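Local structure of outer membrane protein SusF (Bacteroides thetaiotaomicron, 4FE9) at residues V307-Q312 with Y350-S355; A333-E338 with L342-A347; E366-Y371 with F391-T396. The protein binds starch at the bacterial cell surface through its carbohydrate-binding modules, before the glycan is transported into the periplasm for degradation. All coordinates share one frame; numbering follows the deposited sequence.

Contact 1 (V307-Q312 with Y350-S355); sequences VKFAPQ and YLVYVS. With GLC (alpha-D-glucopyranose), chain C.
In the core of the second carbohydrate-binding module of SusF, a mainly beta domain consistent with an Ig-like fold, strand 306-310 faces strand 348-357 across the hydrophobic interior, and Phe309 meets Val354 and Val352 there. No hydrogen bond joins the two segments; the nearest CA atoms, those of Phe309 and Val354, lie 9.0 Å apart, so the two strands meet here through side chains. Val354 lays its CG2 methyl over one face of the Phe309 ring, offset toward the rim, in a CH-pi contact: Val354 CG2 is 4.2 Å from the ring centroid and 20° off the normal, with Phe309 CE2 the closest ring atom at 3.9 Å. Val352 comes in more obliquely, its CG1 4.2 Å from Phe309 CZ. In Phe309, CG stands anti to the carbonyl carbon (chi1 -61°), which carries the ring across toward the opposite strand. A large flat ring suits a site where the strands are this far apart, and the compact branched valines offer methyls to it. One residue earlier, alternation along the strand turns Lys308 toward the glycan: its NZ donates to O3 of the bound glucose at 2.6 Å, and weakly to O2 at 3.5 Å. Lys308 also forms a salt bridge with Asp318, which itself binds this sugar and so probably helps to place the ammonium group. Around the core, Ile363 of strand 360-366 touches Phe309, Phe365 of the same strand and Phe301 of strand 294-301 pack on Val352, and strand 306-310 runs between strands 341-343 and 264-267.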
ATOM      1  N   VAL A 307      -4.402  17.463 -14.571  1.00 24.40           N
ATOM      2  CA  VAL A 307      -2.939  17.319 -14.507  1.00 22.14           C
ATOM      3  C   VAL A 307      -2.472  15.875 -14.599  1.00 21.65           C
ATOM      4  O   VAL A 307      -3.204  14.945 -14.225  1.00 20.50           O
ATOM      5  CB  VAL A 307      -2.367  17.938 -13.211  1.00 22.61           C
ATOM      6  CG1 VAL A 307      -2.598  19.472 -13.187  1.00 20.24           C
ATOM      7  CG2 VAL A 307      -2.956  17.285 -12.012  1.00 21.49           C
ATOM      8  N   LYS A 308      -1.206  15.697 -14.988  1.00 19.92           N
ATOM      9  CA  LYS A 308      -0.516  14.395 -14.859  1.00 18.51           C
ATOM     10  C   LYS A 308       0.956  14.630 -14.417  1.00 17.72           C
ATOM     11  O   LYS A 308       1.452  15.753 -14.484  1.00 17.10           O
ATOM     12  CB  LYS A 308      -0.527  13.653 -16.192  1.00 18.95           C
ATOM     13  CG  LYS A 308      -1.812  12.919 -16.476  1.00 20.07           C
ATOM     14  CD  LYS A 308      -1.705  12.116 -17.708  1.00 26.55           C
ATOM     15  CE  LYS A 308      -1.520  10.660 -17.385  1.00 25.49           C
ATOM     16  NZ  LYS A 308      -1.726   9.815 -18.594  1.00 26.95           N
ATOM     17  N   PHE A 309       1.621  13.573 -13.981  1.00 15.14           N
ATOM     18  CA  PHE A 309       2.966  13.666 -13.413  1.00 15.60           C
ATOM     19  C   PHE A 309       3.875  12.740 -14.180  1.00 14.79           C
ATOM     20  O   PHE A 309       3.412  11.757 -14.747  1.00 15.81           O
ATOM     21  CB  PHE A 309       2.956  13.267 -11.931  1.00 14.86           C
ATOM     22  CG  PHE A 309       2.088  14.128 -11.086  1.00 17.37           C
ATOM     23  CD1 PHE A 309       0.751  13.796 -10.873  1.00 17.54           C
ATOM     24  CD2 PHE A 309       2.597  15.270 -10.485  1.00 18.76           C
ATOM     25  CE1 PHE A 309      -0.070  14.606 -10.086  1.00 18.37           C
ATOM     26  CE2 PHE A 309       1.762  16.129  -9.751  1.00 21.86           C
ATOM     27  CZ  PHE A 309       0.426  15.781  -9.548  1.00 22.75           C
ATOM     28  N   ALA A 310       5.161  13.090 -14.270  1.00 13.80           N
ATOM     29  CA  ALA A 310       6.149  12.258 -15.002  1.00 13.38           C
ATOM     30  C   ALA A 310       7.538  12.380 -14.372  1.00 13.63           C
ATOM     31  O   ALA A 310       7.865  13.408 -13.776  1.00 13.45           O
ATOM     32  CB  ALA A 310       6.217  12.673 -16.466  1.00 13.22           C
ATOM     33  N   PRO A 311       8.407  11.391 -14.630  1.00 13.91           N
ATOM     34  CA  PRO A 311       9.699  11.405 -14.004  1.00 13.91           C
ATOM     35  C   PRO A 311      10.749  12.225 -14.808  1.00 13.49           C
ATOM     36  O   PRO A 311      11.917  12.223 -14.458  1.00 12.54           O
ATOM     37  CB  PRO A 311      10.077   9.912 -13.981  1.00 13.87           C
ATOM     38  CG  PRO A 311       9.439   9.365 -15.163  1.00 12.84           C
ATOM     39  CD  PRO A 311       8.135  10.102 -15.292  1.00 13.88           C
ATOM     40  N   GLN A 312      10.334  12.802 -15.938  1.00 13.41           N
ATOM     41  CA  GLN A 312      11.108  13.825 -16.616  1.00 13.24           C
ATOM     42  C   GLN A 312      10.122  14.857 -17.161  1.00 14.97           C
ATOM     43  O   GLN A 312       8.911  14.707 -16.965  1.00 11.45           O
ATOM     44  CB  GLN A 312      11.926  13.219 -17.737  1.00 14.30           C
ATOM     45  CG  GLN A 312      11.082  12.638 -18.902  1.00 15.23           C
ATOM     46  CD  GLN A 312      10.427  11.297 -18.549  1.00 16.84           C
ATOM     47  OE1 GLN A 312      11.115  10.331 -18.225  1.00 14.69           O
ATOM     48  NE2 GLN A 312       9.124  11.197 -18.787  1.00 13.52           N
ATOM     49  N   TYR A 350      -2.971  24.621  -3.405  1.00 20.22           N
ATOM     50  CA  TYR A 350      -2.831  23.352  -2.684  1.00 20.00           C
ATOM     51  C   TYR A 350      -1.355  22.964  -2.542  1.00 18.85           C
ATOM     52  O   TYR A 350      -0.576  23.169  -3.454  1.00 18.85           O
ATOM     53  CB  TYR A 350      -3.567  22.246  -3.449  1.00 20.24           C
ATOM     54  CG  TYR A 350      -5.079  22.475  -3.559  1.00 21.01           C
ATOM     55  CD1 TYR A 350      -5.904  22.299  -2.467  1.00 25.86           C
ATOM     56  CD2 TYR A 350      -5.655  22.872  -4.751  1.00 29.83           C
ATOM     57  CE1 TYR A 350      -7.273  22.526  -2.556  1.00 27.96           C
ATOM     58  CE2 TYR A 350      -7.026  23.080  -4.855  1.00 27.15           C
ATOM     59  CZ  TYR A 350      -7.824  22.887  -3.757  1.00 26.07           C
ATOM     60  OH  TYR A 350      -9.195  23.118  -3.845  1.00 34.14           O
ATOM     61  N   LEU A 351      -0.990  22.453  -1.382  1.00 17.77           N
ATOM     62  CA  LEU A 351       0.213  21.621  -1.236  1.00 17.91           C
ATOM     63  C   LEU A 351      -0.025  20.241  -1.836  1.00 17.40           C
ATOM     64  O   LEU A 351      -0.856  19.463  -1.327  1.00 16.30           O
ATOM     65  CB  LEU A 351       0.614  21.481   0.248  1.00 16.88           C
ATOM     66  CG  LEU A 351       1.940  20.696   0.494  1.00 20.31           C
ATOM     67  CD1 LEU A 351       2.714  21.210   1.695  1.00 24.15           C
ATOM     68  CD2 LEU A 351       1.712  19.240   0.627  1.00 23.21           C
ATOM     69  N   VAL A 352       0.609  19.986  -2.979  1.00 16.72           N
ATOM     70  CA  VAL A 352       0.543  18.700  -3.613  1.00 16.43           C
ATOM     71  C   VAL A 352       1.691  17.801  -3.120  1.00 17.19           C
ATOM     72  O   VAL A 352       2.867  18.207  -3.139  1.00 17.03           O
ATOM     73  CB  VAL A 352       0.643  18.854  -5.114  1.00 17.22           C
ATOM     74  CG1 VAL A 352       0.661  17.508  -5.778  1.00 16.91           C
ATOM     75  CG2 VAL A 352      -0.557  19.694  -5.648  1.00 20.15           C
ATOM     76  N   TYR A 353       1.349  16.611  -2.642  1.00 15.67           N
ATOM     77  CA  TYR A 353       2.332  15.639  -2.175  1.00 14.17           C
ATOM     78  C   TYR A 353       2.230  14.342  -2.980  1.00 14.88           C
ATOM     79  O   TYR A 353       1.132  13.806  -3.149  1.00 15.72           O
ATOM     80  CB  TYR A 353       2.094  15.369  -0.700  1.00 14.72           C
ATOM     81  CG  TYR A 353       2.870  14.212  -0.129  1.00 16.44           C
ATOM     82  CD1 TYR A 353       2.379  12.918  -0.205  1.00 27.35           C
ATOM     83  CD2 TYR A 353       4.043  14.425   0.584  1.00 25.13           C
ATOM     84  CE1 TYR A 353       3.049  11.853   0.399  1.00 22.12           C
ATOM     85  CE2 TYR A 353       4.709  13.387   1.192  1.00 25.18           C
ATOM     86  CZ  TYR A 353       4.218  12.096   1.077  1.00 29.45           C
ATOM     87  OH  TYR A 353       4.904  11.052   1.653  1.00 27.56           O
ATOM     88  N   VAL A 354       3.354  13.903  -3.579  1.00 13.69           N
ATOM     89  CA  VAL A 354       3.368  12.749  -4.487  1.00 11.51           C
ATOM     90  C   VAL A 354       4.494  11.746  -4.073  1.00 13.14           C
ATOM     91  O   VAL A 354       5.627  12.148  -3.728  1.00 10.08           O
ATOM     92  CB  VAL A 354       3.596  13.154  -5.955  1.00 13.64           C
ATOM     93  CG1 VAL A 354       3.547  11.907  -6.874  1.00 10.43           C
ATOM     94  CG2 VAL A 354       2.585  14.197  -6.425  1.00 11.18           C
ATOM     95  N   SER A 355       4.159  10.471  -4.031  1.00 12.65           N
ATOM     96  CA  SER A 355       5.135   9.443  -3.681  1.00 15.32           C
ATOM     97  C   SER A 355       5.087   8.313  -4.709  1.00 16.04           C
ATOM     98  O   SER A 355       4.006   7.891  -5.126  1.00 17.26           O
ATOM     99  CB  SER A 355       4.842   8.909  -2.281  1.00 15.45           C
ATOM    100  OG  SER A 355       5.836   8.005  -1.859  1.00 22.90           O
TER
HETATM  101  C1  GLC C   2       0.876   9.997 -23.440  1.00 39.37           C
HETATM  102  C2  GLC C   2       0.313  10.207 -22.039  1.00 33.06           C
HETATM  103  C3  GLC C   2      -1.016  10.928 -22.087  1.00 28.68           C
HETATM  104  C4  GLC C   2      -0.870  12.226 -22.857  1.00 29.33           C
HETATM  105  C5  GLC C   2      -0.284  11.952 -24.217  1.00 28.13           C
HETATM  106  C6  GLC C   2      -0.068  13.250 -24.988  1.00 25.75           C
HETATM  107  O2  GLC C   2       0.125   8.944 -21.426  1.00 31.80           O
HETATM  108  O3  GLC C   2      -1.502  11.199 -20.766  1.00 24.62           O
HETATM  109  O4  GLC C   2      -2.140  12.792 -23.057  1.00 29.29           O
HETATM  110  O5  GLC C   2       0.964  11.255 -24.108  1.00 34.53           O
HETATM  111  O6  GLC C   2       0.476  12.910 -26.262  1.00 28.07           O

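Contact 2 (A333-E338 with L342-A347); sequences AGLSDE and LKVGIA
Lys343 runs its side chain past Ser336 and on toward Glu338. Its CG is anti to the backbone N (chi1 167°), and the chain bends at chi3, bringing NZ to 3.8 Å from Glu338 OE1, a long salt bridge. Glu338 meets it by bending at chi2 (83°), and the two chains cross rather than run alongside one another. Long charged chains suit this rim, where their aliphatic parts can lie along the strand while the charged ends can probably reach solvent. Ser336, a small residue, lies beside the aliphatic start of the lysine chain, its OG 3.9 Å from Lys343 CB. Leu335, with CG anti to its carbonyl carbon, sets CD2 beside Val344 CG2 at 3.8 Å, the two side chains pointing the same way, while Leu342 CD1 reaches Leu335 CB; Phe365 of strand 360-366 touches all three of these apolar residues. The backbone here is the beta hairpin of strands 336-338 and 341-343, in which Ser336 and Lys343 form an antiparallel hydrogen-bonded pair, with Lys343 N to Ser336 O at 2.9 Å and Ser336 N to Lys343 O at 3.0 Å. Away from the hairpin turn, Ala333 O takes two donors: Gly345 N approaches in the carbonyl plane, whereas Ile346 N, at 3.1 Å, sits 51° above it. Glycine fits at Gly334, where phi is positive and a CB would clash with Ile346 CG1; at Gly345 a CB would run into Gly334 O.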
ATOM      1  N   ALA A 333     -10.193  18.922  -2.281  1.00 25.76           N
ATOM      2  CA  ALA A 333      -9.889  19.566  -3.563  1.00 25.31           C
ATOM      3  C   ALA A 333     -10.873  19.177  -4.644  1.00 25.50           C
ATOM      4  O   ALA A 333     -10.738  19.577  -5.806  1.00 25.13           O
ATOM      5  CB  ALA A 333      -8.440  19.227  -4.012  1.00 25.66           C
ATOM      6  N   GLY A 334     -11.805  18.311  -4.291  1.00 26.21           N
ATOM      7  CA  GLY A 334     -12.805  17.850  -5.242  1.00 26.34           C
ATOM      8  C   GLY A 334     -12.210  17.059  -6.366  1.00 26.85           C
ATOM      9  O   GLY A 334     -12.574  17.258  -7.521  1.00 27.53           O
ATOM     10  N   LEU A 335     -11.319  16.108  -6.034  1.00 26.83           N
ATOM     11  CA  LEU A 335     -10.511  15.417  -7.071  1.00 27.44           C
ATOM     12  C   LEU A 335     -11.327  14.310  -7.748  1.00 27.62           C
ATOM     13  O   LEU A 335     -12.028  13.570  -7.084  1.00 27.84           O
ATOM     14  CB  LEU A 335      -9.237  14.802  -6.448  1.00 26.92           C
ATOM     15  CG  LEU A 335      -8.224  15.746  -5.795  1.00 25.91           C
ATOM     16  CD1 LEU A 335      -7.149  14.922  -5.082  1.00 22.46           C
ATOM     17  CD2 LEU A 335      -7.591  16.682  -6.880  1.00 22.09           C
ATOM     18  N   SER A 336     -11.094  14.087  -9.028  1.00 28.56           N
ATOM     19  CA  SER A 336     -11.673  12.925  -9.672  1.00 29.99           C
ATOM     20  C   SER A 336     -10.861  12.441 -10.854  1.00 31.06           C
ATOM     21  O   SER A 336      -9.937  13.124 -11.324  1.00 30.03           O
ATOM     22  CB  SER A 336     -13.124  13.228 -10.124  1.00 30.39           C
ATOM     23  OG  SER A 336     -13.132  14.117 -11.241  1.00 30.08           O
ATOM     24  N   ASP A 337     -11.306  11.324 -11.421  1.00 31.75           N
ATOM     25  CA  ASP A 337     -10.631  10.694 -12.529  1.00 33.39           C
ATOM     26  C   ASP A 337     -11.301  11.143 -13.805  1.00 34.02           C
ATOM     27  O   ASP A 337     -12.521  11.174 -13.891  1.00 35.66           O
ATOM     28  CB  ASP A 337     -10.738   9.169 -12.377  1.00 33.80           C
ATOM     29  CG  ASP A 337     -10.099   8.409 -13.520  1.00 34.80           C
ATOM     30  OD1 ASP A 337      -9.536   9.036 -14.456  1.00 38.76           O
ATOM     31  OD2 ASP A 337     -10.163   7.159 -13.478  1.00 43.50           O
ATOM     32  N   GLU A 338     -10.510  11.558 -14.773  1.00 34.04           N
ATOM     33  CA  GLU A 338     -11.052  12.009 -16.023  1.00 34.85           C
ATOM     34  C   GLU A 338     -10.248  11.443 -17.179  1.00 33.95           C
ATOM     35  O   GLU A 338      -9.250  12.032 -17.595  1.00 34.95           O
ATOM     36  CB  GLU A 338     -11.076  13.542 -16.061  1.00 34.75           C
ATOM     37  CG  GLU A 338     -11.622  14.128 -17.339  1.00 39.90           C
ATOM     38  CD  GLU A 338     -13.148  14.183 -17.352  1.00 55.00           C
ATOM     39  OE1 GLU A 338     -13.771  13.928 -16.285  1.00 50.18           O
ATOM     40  OE2 GLU A 338     -13.723  14.447 -18.438  1.00 57.66           O
ATOM     41  N   LEU A 342      -5.801  13.372 -13.693  1.00 23.45           N
ATOM     42  CA  LEU A 342      -6.295  13.843 -12.426  1.00 23.06           C
ATOM     43  C   LEU A 342      -6.962  15.214 -12.557  1.00 23.82           C
ATOM     44  O   LEU A 342      -6.325  16.205 -12.988  1.00 23.67           O
ATOM     45  CB  LEU A 342      -5.182  13.894 -11.391  1.00 23.50           C
ATOM     46  CG  LEU A 342      -5.616  14.389 -10.021  1.00 21.79           C
ATOM     47  CD1 LEU A 342      -6.581  13.425  -9.381  1.00 20.10           C
ATOM     48  CD2 LEU A 342      -4.435  14.642  -9.113  1.00 23.31           C
ATOM     49  N   LYS A 343      -8.239  15.272 -12.188  1.00 23.75           N
ATOM     50  CA  LYS A 343      -9.032  16.488 -12.349  1.00 24.68           C
ATOM     51  C   LYS A 343      -9.271  17.140 -11.003  1.00 24.23           C
ATOM     52  O   LYS A 343      -9.651  16.481 -10.034  1.00 23.99           O
ATOM     53  CB  LYS A 343     -10.371  16.184 -13.044  1.00 25.33           C
ATOM     54  CG  LYS A 343     -11.406  17.343 -12.976  1.00 27.27           C
ATOM     55  CD  LYS A 343     -12.413  17.255 -14.129  1.00 36.43           C
ATOM     56  CE  LYS A 343     -13.804  17.705 -13.685  1.00 46.53           C
ATOM     57  NZ  LYS A 343     -14.878  17.162 -14.599  1.00 50.12           N
ATOM     58  N   VAL A 344      -8.951  18.418 -10.916  1.00 23.65           N
ATOM     59  CA  VAL A 344      -9.162  19.131  -9.700  1.00 25.00           C
ATOM     60  C   VAL A 344     -10.481  19.910  -9.834  1.00 25.89           C
ATOM     61  O   VAL A 344     -10.715  20.557 -10.856  1.00 25.90           O
ATOM     62  CB  VAL A 344      -7.998  20.130  -9.426  1.00 25.07           C
ATOM     63  CG1 VAL A 344      -8.210  20.819  -8.104  1.00 21.36           C
ATOM     64  CG2 VAL A 344      -6.650  19.389  -9.441  1.00 26.53           C
ATOM     65  N   GLY A 345     -11.364  19.756  -8.855  1.00 26.15           N
ATOM     66  CA  GLY A 345     -12.731  20.286  -8.989  1.00 28.87           C
ATOM     67  C   GLY A 345     -12.949  21.639  -8.319  1.00 29.31           C
ATOM     68  O   GLY A 345     -13.761  22.458  -8.793  1.00 29.50           O
ATOM     69  N   ILE A 346     -12.294  21.826  -7.168  1.00 28.65           N
ATOM     70  CA  ILE A 346     -12.390  23.041  -6.377  1.00 28.52           C
ATOM     71  C   ILE A 346     -11.116  23.928  -6.557  1.00 30.15           C
ATOM     72  O   ILE A 346     -10.007  23.546  -6.108  1.00 29.43           O
ATOM     73  CB  ILE A 346     -12.531  22.669  -4.903  1.00 28.52           C
ATOM     74  CG1 ILE A 346     -13.737  21.743  -4.709  1.00 27.01           C
ATOM     75  CG2 ILE A 346     -12.584  23.898  -4.026  1.00 29.27           C
ATOM     76  CD1 ILE A 346     -13.958  21.331  -3.310  1.00 20.28           C
ATOM     77  N   ALA A 347     -11.291  25.130  -7.128  1.00 29.15           N
ATOM     78  CA  ALA A 347     -10.154  26.037  -7.388  1.00 28.45           C
ATOM     79  C   ALA A 347      -9.461  26.433  -6.095  1.00 27.48           C
ATOM     80  O   ALA A 347     -10.071  26.430  -5.038  1.00 27.35           O
ATOM     81  CB  ALA A 347     -10.606  27.292  -8.168  1.00 28.38           C
TER

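Contact 3 (E366-Y371 with F391-T396); sequences EKPNVY and FTVPGT
Phe391 lays one ring face against Val370, whose CG1 methyl sits almost exactly over the ring centre, 3.8 Å from the centroid and 6° off the normal. This is a CH-pi contact of good geometry. Val370 holds CG1 anti to its own backbone N (chi1 178°), a setting that aims this methyl at the aromatic face. A beta-branched residue suits the place because it can present one methyl to the ring; the Val370 side chain also touches Leu460. The backbone from which the ring hangs is held too: Phe391 N donates to Val370 O at 2.8 Å, the donor tilted 21° from the carbonyl plane. Replacing Phe391 by an alanine would probably leave the Val370 CG1 methyl without its aromatic face and open a gap beside Leu460 and Phe401, which also touch this side chain. A second, looser apolar touch lies nearer the surface, where Pro368 CG approaches Val393 CG1 at 4.2 Å; proline and valine both offer compact, rigid hydrocarbon there, and Phe401 of strand 401-402 touches both. Between the two side-chain contacts a water joins the backbones, accepting from Val370 N at 2.6 Å and lying within hydrogen-bonding distance of Pro368 O and Phe391 O, 2.8 Å from the latter. It bridges the backbones where the two loops draw apart beyond their one direct bond. Pro368 is the centre of an inverse gamma turn, a tight bend with a weak bond from Asn369 N to Lys367 O. Such a turn kinks the chain sharply without reversing it, and here it lies in the linker where the second carbohydrate-binding module passes into the third, against the loop that precedes strand 401-402.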
ATOM      1  N   GLU A 366      -3.364  18.886  -0.040  1.00 21.80           N
ATOM      2  CA  GLU A 366      -3.461  19.323   1.349  1.00 22.32           C
ATOM      3  C   GLU A 366      -3.600  20.841   1.444  1.00 21.24           C
ATOM      4  O   GLU A 366      -3.380  21.527   0.495  1.00 20.15           O
ATOM      5  CB  GLU A 366      -2.233  18.878   2.110  1.00 23.14           C
ATOM      6  CG  GLU A 366      -2.289  17.403   2.530  1.00 28.15           C
ATOM      7  CD  GLU A 366      -0.934  16.868   2.975  1.00 38.15           C
ATOM      8  OE1 GLU A 366      -0.321  17.462   3.904  1.00 29.35           O
ATOM      9  OE2 GLU A 366      -0.511  15.833   2.422  1.00 40.52           O
ATOM     10  N   LYS A 367      -3.948  21.349   2.618  1.00 22.25           N
ATOM     11  CA  LYS A 367      -3.984  22.797   2.809  1.00 23.65           C
ATOM     12  C   LYS A 367      -2.570  23.355   2.545  1.00 23.42           C
ATOM     13  O   LYS A 367      -1.584  22.793   3.035  1.00 23.84           O
ATOM     14  CB  LYS A 367      -4.416  23.146   4.235  1.00 23.68           C
ATOM     15  CG  LYS A 367      -5.833  22.661   4.618  1.00 27.50           C
ATOM     16  CD  LYS A 367      -6.904  23.518   3.980  1.00 41.76           C
ATOM     17  CE  LYS A 367      -7.416  24.578   4.944  1.00 45.91           C
ATOM     18  NZ  LYS A 367      -6.868  25.933   4.629  1.00 48.78           N
ATOM     19  N   PRO A 368      -2.473  24.458   1.766  1.00 23.21           N
ATOM     20  CA  PRO A 368      -1.174  25.113   1.502  1.00 22.14           C
ATOM     21  C   PRO A 368      -0.683  25.891   2.703  1.00 21.29           C
ATOM     22  O   PRO A 368      -0.665  27.108   2.661  1.00 21.04           O
ATOM     23  CB  PRO A 368      -1.506  26.077   0.382  1.00 21.83           C
ATOM     24  CG  PRO A 368      -2.906  26.499   0.683  1.00 23.74           C
ATOM     25  CD  PRO A 368      -3.597  25.245   1.234  1.00 22.40           C
ATOM     26  N   ASN A 369      -0.423  25.195   3.810  1.00 20.56           N
ATOM     27  CA  ASN A 369       0.026  25.832   5.050  1.00 20.95           C
ATOM     28  C   ASN A 369       1.538  26.038   5.054  1.00 21.77           C
ATOM     29  O   ASN A 369       2.309  25.061   5.128  1.00 21.24           O
ATOM     30  CB  ASN A 369      -0.341  24.979   6.246  1.00 19.87           C
ATOM     31  CG  ASN A 369      -1.824  24.956   6.502  1.00 23.32           C
ATOM     32  OD1 ASN A 369      -2.566  25.719   5.900  1.00 23.56           O
ATOM     33  ND2 ASN A 369      -2.273  23.951   7.218  1.00 27.13           N
ATOM     34  N   VAL A 370       1.961  27.286   4.895  1.00 21.87           N
ATOM     35  CA  VAL A 370       3.385  27.632   4.956  1.00 21.98           C
ATOM     36  C   VAL A 370       3.649  28.276   6.299  1.00 22.54           C
ATOM     37  O   VAL A 370       2.810  29.035   6.812  1.00 21.85           O
ATOM     38  CB  VAL A 370       3.757  28.603   3.843  1.00 21.91           C
ATOM     39  CG1 VAL A 370       5.259  29.006   3.928  1.00 21.77           C
ATOM     40  CG2 VAL A 370       3.462  28.019   2.537  1.00 20.43           C
ATOM     41  N   TYR A 371       4.763  27.915   6.923  1.00 22.14           N
ATOM     42  CA  TYR A 371       5.015  28.317   8.299  1.00 22.54           C
ATOM     43  C   TYR A 371       6.334  29.064   8.464  1.00 23.51           C
ATOM     44  O   TYR A 371       7.392  28.603   8.004  1.00 22.38           O
ATOM     45  CB  TYR A 371       5.007  27.125   9.214  1.00 23.08           C
ATOM     46  CG  TYR A 371       3.652  26.452   9.378  1.00 26.01           C
ATOM     47  CD1 TYR A 371       2.790  26.832  10.408  1.00 30.44           C
ATOM     48  CD2 TYR A 371       3.330  25.304   8.632  1.00 31.79           C
ATOM     49  CE1 TYR A 371       1.629  26.121  10.666  1.00 29.17           C
ATOM     50  CE2 TYR A 371       2.166  24.608   8.864  1.00 35.42           C
ATOM     51  CZ  TYR A 371       1.315  25.019   9.885  1.00 39.14           C
ATOM     52  OH  TYR A 371       0.147  24.337  10.113  1.00 41.63           O
ATOM     53  N   PHE A 391       1.403  31.444   7.342  1.00 25.95           N
ATOM     54  CA  PHE A 391       1.404  32.513   6.362  1.00 26.04           C
ATOM     55  C   PHE A 391      -0.042  32.674   5.882  1.00 28.34           C
ATOM     56  O   PHE A 391      -0.679  31.682   5.486  1.00 27.74           O
ATOM     57  CB  PHE A 391       2.259  32.138   5.128  1.00 25.70           C
ATOM     58  CG  PHE A 391       3.745  32.458   5.254  1.00 24.08           C
ATOM     59  CD1 PHE A 391       4.429  32.957   4.159  1.00 15.32           C
ATOM     60  CD2 PHE A 391       4.490  31.965   6.325  1.00 20.01           C
ATOM     61  CE1 PHE A 391       5.828  33.103   4.180  1.00 18.01           C
ATOM     62  CE2 PHE A 391       5.888  32.176   6.387  1.00 16.31           C
ATOM     63  CZ  PHE A 391       6.540  32.734   5.302  1.00 12.17           C
ATOM     64  N   THR A 392      -0.480  33.918   5.702  1.00 28.27           N
ATOM     65  CA  THR A 392      -1.721  34.170   4.980  1.00 28.87           C
ATOM     66  C   THR A 392      -1.623  33.659   3.550  1.00 28.62           C
ATOM     67  O   THR A 392      -0.587  33.829   2.891  1.00 28.94           O
ATOM     68  CB  THR A 392      -2.085  35.688   4.939  1.00 29.27           C
ATOM     69  OG1 THR A 392      -1.506  36.278   3.768  1.00 29.66           O
ATOM     70  CG2 THR A 392      -1.589  36.393   6.175  1.00 26.79           C
ATOM     71  N   VAL A 393      -2.758  33.165   3.032  1.00 28.07           N
ATOM     72  CA  VAL A 393      -2.846  32.572   1.698  1.00 27.80           C
ATOM     73  C   VAL A 393      -3.548  33.519   0.694  1.00 28.91           C
ATOM     74  O   VAL A 393      -4.676  33.903   0.900  1.00 29.28           O
ATOM     75  CB  VAL A 393      -3.642  31.221   1.754  1.00 28.09           C
ATOM     76  CG1 VAL A 393      -3.759  30.611   0.387  1.00 25.53           C
ATOM     77  CG2 VAL A 393      -2.994  30.253   2.713  1.00 27.47           C
ATOM     78  N   PRO A 394      -2.929  33.757  -0.460  1.00 29.45           N
ATOM     79  CA  PRO A 394      -3.553  34.636  -1.424  1.00 30.14           C
ATOM     80  C   PRO A 394      -4.837  34.027  -2.029  1.00 31.37           C
ATOM     81  O   PRO A 394      -4.886  32.811  -2.290  1.00 30.53           O
ATOM     82  CB  PRO A 394      -2.487  34.768  -2.507  1.00 30.90           C
ATOM     83  CG  PRO A 394      -1.757  33.457  -2.467  1.00 28.81           C
ATOM     84  CD  PRO A 394      -1.789  33.014  -1.029  1.00 29.47           C
ATOM     85  N   GLY A 395      -5.785  34.903  -2.416  1.00 31.16           N
ATOM     86  CA  GLY A 395      -6.948  34.501  -3.219  1.00 29.79           C
ATOM     87  C   GLY A 395      -6.692  34.448  -4.712  1.00 29.89           C
ATOM     88  O   GLY A 395      -7.380  33.722  -5.444  1.00 29.52           O
ATOM     89  N   THR A 396      -5.706  35.202  -5.181  1.00 29.51           N
ATOM     90  CA  THR A 396      -5.424  35.255  -6.611  1.00 30.46           C
ATOM     91  C   THR A 396      -4.481  34.155  -7.043  1.00 31.68           C
ATOM     92  O   THR A 396      -3.662  33.706  -6.255  1.00 32.09           O
ATOM     93  CB  THR A 396      -4.775  36.602  -7.021  1.00 31.41           C
ATOM     94  OG1 THR A 396      -3.746  36.945  -6.080  1.00 31.11           O
ATOM     95  CG2 THR A 396      -5.843  37.744  -7.084  1.00 31.04           C
TER
HETATM   96  O   HOH W   1       0.145  29.171   4.720  1.00 23.97           O

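Contacts 1 and 2, with centres 14 Å apart, both reach one sheet of the second carbohydrate-binding module, in which strands 306-310 and 341-343 are neighbours: Val307 N probably bonds to Leu342 O at 2.8 Å, and the Tyr350 ring packs on Val344. From side chain to sugar, Phe309 of contact 1 is about 11 Å from a bound glucose and Glu338 of contact 2 about 7 Å; within contact 1 it is Lys308 that reaches the glycan. Contact 3 follows later in the chain, its centre 18 Å from that of contact 1, and the two touch where Leu351 O probably accepts from Glu366 N at 2.9 Å. Contacts 2 and 3 do not touch, their nearest atoms being about 6 Å apart.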